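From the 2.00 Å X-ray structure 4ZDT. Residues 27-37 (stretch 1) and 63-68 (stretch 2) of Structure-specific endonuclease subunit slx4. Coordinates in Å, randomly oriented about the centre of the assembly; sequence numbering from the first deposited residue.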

ATOM      1  N   LYS B  27      -0.845  -1.195   6.330  1.00 22.25           N
ATOM      2  CA  LYS B  27      -2.249  -1.419   6.673  1.00 22.32           C
ATOM      3  C   LYS B  27      -3.124  -1.471   5.419  1.00 21.59           C
ATOM      4  O   LYS B  27      -3.922  -2.401   5.244  1.00 21.99           O
ATOM      5  CB  LYS B  27      -2.776  -0.348   7.656  1.00 22.67           C
ATOM      6  CG  LYS B  27      -2.329  -0.588   9.114  1.00 24.14           C
ATOM      7  CD  LYS B  27      -2.821   0.545  10.021  1.00 27.42           C
ATOM      8  CE  LYS B  27      -2.369   0.353  11.462  1.00 29.73           C
ATOM      9  NZ  LYS B  27      -2.996   1.394  12.294  1.00 33.72           N
ATOM     10  N   ILE B  28      -2.959  -0.481   4.552  1.00 20.98           N
ATOM     11  CA  ILE B  28      -3.705  -0.378   3.293  1.00 21.61           C
ATOM     12  C   ILE B  28      -3.470  -1.623   2.431  1.00 22.11           C
ATOM     13  O   ILE B  28      -4.415  -2.217   1.913  1.00 21.96           O
ATOM     14  CB  ILE B  28      -3.278   0.895   2.505  1.00 21.47           C
ATOM     15  CG1 ILE B  28      -3.731   2.160   3.264  1.00 22.43           C
ATOM     16  CG2 ILE B  28      -3.829   0.897   1.038  1.00 22.10           C
ATOM     17  CD1 ILE B  28      -3.089   3.463   2.743  1.00 22.42           C
ATOM     18  N   LEU B  29      -2.204  -2.002   2.291  1.00 21.74           N
ATOM     19  CA  LEU B  29      -1.826  -3.147   1.458  1.00 22.54           C
ATOM     20  C   LEU B  29      -2.319  -4.496   1.992  1.00 22.74           C
ATOM     21  O   LEU B  29      -2.280  -5.497   1.272  1.00 23.67           O
ATOM     22  CB  LEU B  29      -0.305  -3.171   1.253  1.00 21.54           C
ATOM     23  CG  LEU B  29       0.313  -1.994   0.494  1.00 21.96           C
ATOM     24  CD1 LEU B  29       1.861  -2.079   0.510  1.00 22.62           C
ATOM     25  CD2 LEU B  29      -0.213  -1.905  -0.944  1.00 21.16           C
ATOM     26  N   THR B  30      -2.744  -4.531   3.249  1.00 23.39           N
ATOM     27  CA  THR B  30      -3.241  -5.756   3.869  1.00 24.58           C
ATOM     28  C   THR B  30      -4.724  -5.651   4.210  1.00 25.04           C
ATOM     29  O   THR B  30      -5.247  -6.451   4.980  1.00 24.96           O
ATOM     30  CB  THR B  30      -2.418  -6.159   5.115  1.00 24.59           C
ATOM     31  OG1 THR B  30      -2.509  -5.136   6.111  1.00 26.38           O
ATOM     32  CG2 THR B  30      -0.950  -6.362   4.742  1.00 24.81           C
ATOM     33  N   TYR B  31      -5.394  -4.668   3.605  1.00 25.87           N
ATOM     34  CA  TYR B  31      -6.827  -4.430   3.809  1.00 26.56           C
ATOM     35  C   TYR B  31      -7.216  -4.232   5.290  1.00 27.41           C
ATOM     36  O   TYR B  31      -8.295  -4.653   5.710  1.00 27.25           O
ATOM     37  CB  TYR B  31      -7.672  -5.571   3.164  1.00 26.85           C
ATOM     38  CG  TYR B  31      -7.333  -5.811   1.691  1.00 25.79           C
ATOM     39  CD1 TYR B  31      -7.868  -4.983   0.706  1.00 25.35           C
ATOM     40  CD2 TYR B  31      -6.491  -6.846   1.301  1.00 25.45           C
ATOM     41  CE1 TYR B  31      -7.567  -5.183  -0.626  1.00 26.29           C
ATOM     42  CE2 TYR B  31      -6.188  -7.060  -0.034  1.00 25.45           C
ATOM     43  CZ  TYR B  31      -6.716  -6.234  -0.987  1.00 25.82           C
ATOM     44  OH  TYR B  31      -6.406  -6.440  -2.310  1.00 26.85           O
ATOM     45  N   SER B  32      -6.317  -3.600   6.069  1.00 28.43           N
ATOM     46  CA  SER B  32      -6.599  -3.253   7.471  1.00 29.61           C
ATOM     47  C   SER B  32      -7.130  -1.837   7.603  1.00 30.06           C
ATOM     48  O   SER B  32      -6.564  -0.890   7.036  1.00 28.92           O
ATOM     49  CB  SER B  32      -5.343  -3.390   8.357  1.00 29.36           C
ATOM     50  OG  SER B  32      -4.734  -4.656   8.192  1.00 34.44           O
ATOM     51  N   ALA B  33      -8.199  -1.696   8.385  1.00 31.45           N
ATOM     52  CA  ALA B  33      -8.871  -0.401   8.575  1.00 32.63           C
ATOM     53  C   ALA B  33      -8.003   0.646   9.263  1.00 33.73           C
ATOM     54  O   ALA B  33      -7.202   0.340  10.148  1.00 33.78           O
ATOM     55  CB  ALA B  33     -10.162  -0.573   9.329  1.00 33.11           C
ATOM     56  N   ILE B  34      -8.212   1.888   8.841  1.00 35.11           N
ATOM     57  CA  ILE B  34      -7.474   3.063   9.282  1.00 36.30           C
ATOM     58  C   ILE B  34      -8.372   3.896  10.204  1.00 36.32           C
ATOM     59  O   ILE B  34      -9.553   4.046   9.921  1.00 36.02           O
ATOM     60  CB  ILE B  34      -7.045   3.860   7.998  1.00 36.99           C
ATOM     61  CG1 ILE B  34      -6.212   2.960   7.055  1.00 38.32           C
ATOM     62  CG2 ILE B  34      -6.360   5.182   8.301  1.00 38.05           C
ATOM     63  CD1 ILE B  34      -4.945   2.402   7.677  1.00 39.11           C
ATOM     64  N   ASP B  35      -7.825   4.390  11.321  1.00 36.67           N
ATOM     65  CA  ASP B  35      -8.535   5.349  12.179  1.00 37.26           C
ATOM     66  C   ASP B  35      -8.327   6.745  11.578  1.00 37.05           C
ATOM     67  O   ASP B  35      -7.217   7.284  11.604  1.00 37.51           O
ATOM     68  CB  ASP B  35      -8.019   5.279  13.627  1.00 37.82           C
ATOM     69  CG  ASP B  35      -8.699   6.293  14.563  1.00 39.65           C
ATOM     70  OD1 ASP B  35      -8.943   7.456  14.164  1.00 41.42           O
ATOM     71  OD2 ASP B  35      -8.961   5.929  15.726  1.00 40.93           O
ATOM     72  N   VAL B  36      -9.393   7.319  11.029  1.00 37.07           N
ATOM     73  CA  VAL B  36      -9.297   8.580  10.277  1.00 36.72           C
ATOM     74  C   VAL B  36      -8.745   9.730  11.118  1.00 36.22           C
ATOM     75  O   VAL B  36      -7.863  10.460  10.666  1.00 35.20           O
ATOM     76  CB  VAL B  36     -10.627   8.952   9.626  1.00 36.97           C
ATOM     77  CG1 VAL B  36     -10.509  10.266   8.903  1.00 38.55           C
ATOM     78  CG2 VAL B  36     -11.009   7.890   8.645  1.00 37.11           C
ATOM     79  N   GLU B  37      -9.249   9.865  12.347  1.00 36.06           N
ATOM     80  CA  GLU B  37      -8.757  10.881  13.271  1.00 36.41           C
ATOM     81  C   GLU B  37      -7.278  10.693  13.607  1.00 35.65           C
ATOM     82  O   GLU B  37      -6.520  11.662  13.604  1.00 35.44           O
ATOM     83  CB  GLU B  37      -9.627  10.946  14.535  1.00 37.47           C
ATOM     84  CG  GLU B  37     -10.948  11.700  14.298  1.00 41.26           C
ATOM     85  CD  GLU B  37     -12.060  11.326  15.274  1.00 46.86           C
ATOM     86  OE1 GLU B  37     -11.761  10.968  16.436  1.00 49.14           O
ATOM     87  OE2 GLU B  37     -13.245  11.395  14.871  1.00 49.23           O
ATOM     88  N   GLY B  63      -9.384   3.090  -1.980  1.00 31.93           N
ATOM     89  CA  GLY B  63      -9.519   1.749  -1.410  1.00 31.84           C
ATOM     90  C   GLY B  63      -8.932   1.572  -0.020  1.00 32.33           C
ATOM     91  O   GLY B  63      -8.273   0.563   0.289  1.00 32.40           O
ATOM     92  N   VAL B  64      -9.155   2.547   0.832  1.00 32.35           N
ATOM     93  CA  VAL B  64      -8.693   2.451   2.208  1.00 32.54           C
ATOM     94  C   VAL B  64      -9.918   2.297   3.122  1.00 33.49           C
ATOM     95  O   VAL B  64     -10.880   3.067   3.000  1.00 33.14           O
ATOM     96  CB  VAL B  64      -7.855   3.690   2.562  1.00 32.57           C
ATOM     97  CG1 VAL B  64      -7.388   3.656   4.022  1.00 32.21           C
ATOM     98  CG2 VAL B  64      -6.662   3.811   1.582  1.00 31.84           C
ATOM     99  N   LEU B  65      -9.879   1.312   4.024  1.00 33.16           N
ATOM    100  CA  LEU B  65     -10.976   1.058   4.949  1.00 34.33           C
ATOM    101  C   LEU B  65     -10.878   1.960   6.172  1.00 35.03           C
ATOM    102  O   LEU B  65      -9.794   2.157   6.731  1.00 34.86           O
ATOM    103  CB  LEU B  65     -10.970  -0.411   5.427  1.00 34.33           C
ATOM    104  CG  LEU B  65     -11.451  -1.546   4.510  1.00 33.84           C
ATOM    105  CD1 LEU B  65     -10.626  -1.650   3.262  1.00 33.66           C
ATOM    106  CD2 LEU B  65     -11.440  -2.883   5.262  1.00 32.95           C
ATOM    107  N   MET B  66     -12.022   2.477   6.599  1.00 35.58           N
ATOM    108  CA  MET B  66     -12.080   3.348   7.752  1.00 37.68           C
ATOM    109  C   MET B  66     -12.762   2.659   8.934  1.00 39.06           C
ATOM    110  O   MET B  66     -13.826   2.050   8.776  1.00 39.23           O
ATOM    111  CB  MET B  66     -12.797   4.652   7.371  1.00 37.04           C
ATOM    112  CG  MET B  66     -12.041   5.439   6.289  1.00 37.33           C
ATOM    113  SD  MET B  66     -12.874   6.951   5.764  1.00 34.49           S
ATOM    114  CE  MET B  66     -13.895   6.324   4.441  1.00 33.16           C
ATOM    115  N   LYS B  67     -12.141   2.751  10.108  1.00 41.61           N
ATOM    116  CA  LYS B  67     -12.760   2.264  11.346  1.00 44.35           C
ATOM    117  C   LYS B  67     -14.050   3.040  11.601  1.00 45.92           C
ATOM    118  O   LYS B  67     -14.083   4.258  11.435  1.00 45.77           O
ATOM    119  CB  LYS B  67     -11.808   2.415  12.532  1.00 44.65           C
ATOM    120  CG  LYS B  67     -10.714   1.357  12.580  1.00 46.13           C
ATOM    121  CD  LYS B  67      -9.854   1.488  13.838  1.00 49.45           C
ATOM    122  CE  LYS B  67      -8.686   0.512  13.798  1.00 50.74           C
ATOM    123  NZ  LYS B  67      -7.699   0.755  14.898  1.00 52.48           N
ATOM    124  N   GLY B  68     -15.113   2.331  11.976  1.00 47.87           N
ATOM    125  CA  GLY B  68     -16.430   2.955  12.159  1.00 50.14           C
ATOM    126  C   GLY B  68     -17.245   2.953  10.873  1.00 51.89           C
ATOM    127  O   GLY B  68     -18.449   3.197  10.894  1.00 52.20           O
TER
HETATM  128  O   HOH W   1      -7.022  -1.338   2.067  1.00 24.86           O
HETATM  129  O   HOH W   2      -7.347  -0.047   4.442  1.00 28.56           O

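The contact is organised around a single beta bridge between two otherwise irregular segments. Ile 34 and Met 66 bridge with their CA atoms 4.9 Å apart, and Ile 34 uses both of its backbone polar groups: its N donates to Leu 65 O at 2.7 Å, and its O accepts from Lys 67 N at 2.9 Å. Both bonds are nearly straight. Two CA-H...O contacts reinforce them on the same acceptors, Ala 33 CA to Leu 65 O at 3.3 Å and Met 66 CA to Ile 34 O at 3.4 Å. Residues 33-35 and 64-67 all have extended phi/psi.

Where the backbones diverge, water takes over. One water donates to Ile 28 O and Gly 63 O, supplying protons to two acceptors that cannot bond each other; the other donates to Ser 32 O and accepts from Leu 65 N, spanning the 5.0 Å between Ser 32 O and Leu 65 N. Gly 63 leaves the preceding helix with positive phi, a conformation that favours glycine.

The side chains follow the alternation of an extended chain. Val 64, with chi1 t, is buried and packs against two isoleucines: its CG1 lies 3.3 Å from Ile 34 CG1, a tight contact, and its CG2 lies 3.8 Å from Ile 28 CG1. CG1 of Val 64 reaches both isoleucines, lying 4.0 Å from Ile 28 CG1 as well. Ile 28, on the helix, is m,t, whereas Ile 34 is m,m; the second m bends its CD1 back from a fully extended course, and CG1 is the atom that meets the valine.

Ala 33 CA and Leu 65 CA have the shortest CA-CA distance of the register, 4.4 Å. The small CB of Ala 33 fits between larger neighbours, 4.0 Å from Leu 65 CB and 3.8 Å from Lys 67 CG. Leu 65, in the less usual m,p rotamer, carries its CD2 to 3.6 Å from Tyr 31 O, covering the turn although the residue remains exposed.

Lys 67 is m,t,t,t. This stretched chain lays its methylenes along stretch 1, with CD 4.2 Å from Asp 35 CB, so the contact is made by the aliphatic part. Asp 35 is occupied otherwise: with chi1 t, its side chain N-caps the helix that starts at Val 36. Val 36, also t, sets CG2 3.6 Å from Met 66 CG. The CA-to-CB bond of Met 66 points away overall, yet CB still touches stretch 1, and chi1 m places CG against Val 36 CG2.

The rule is economical: one residue's N and O fix the register, and apolar side chains fill in around it.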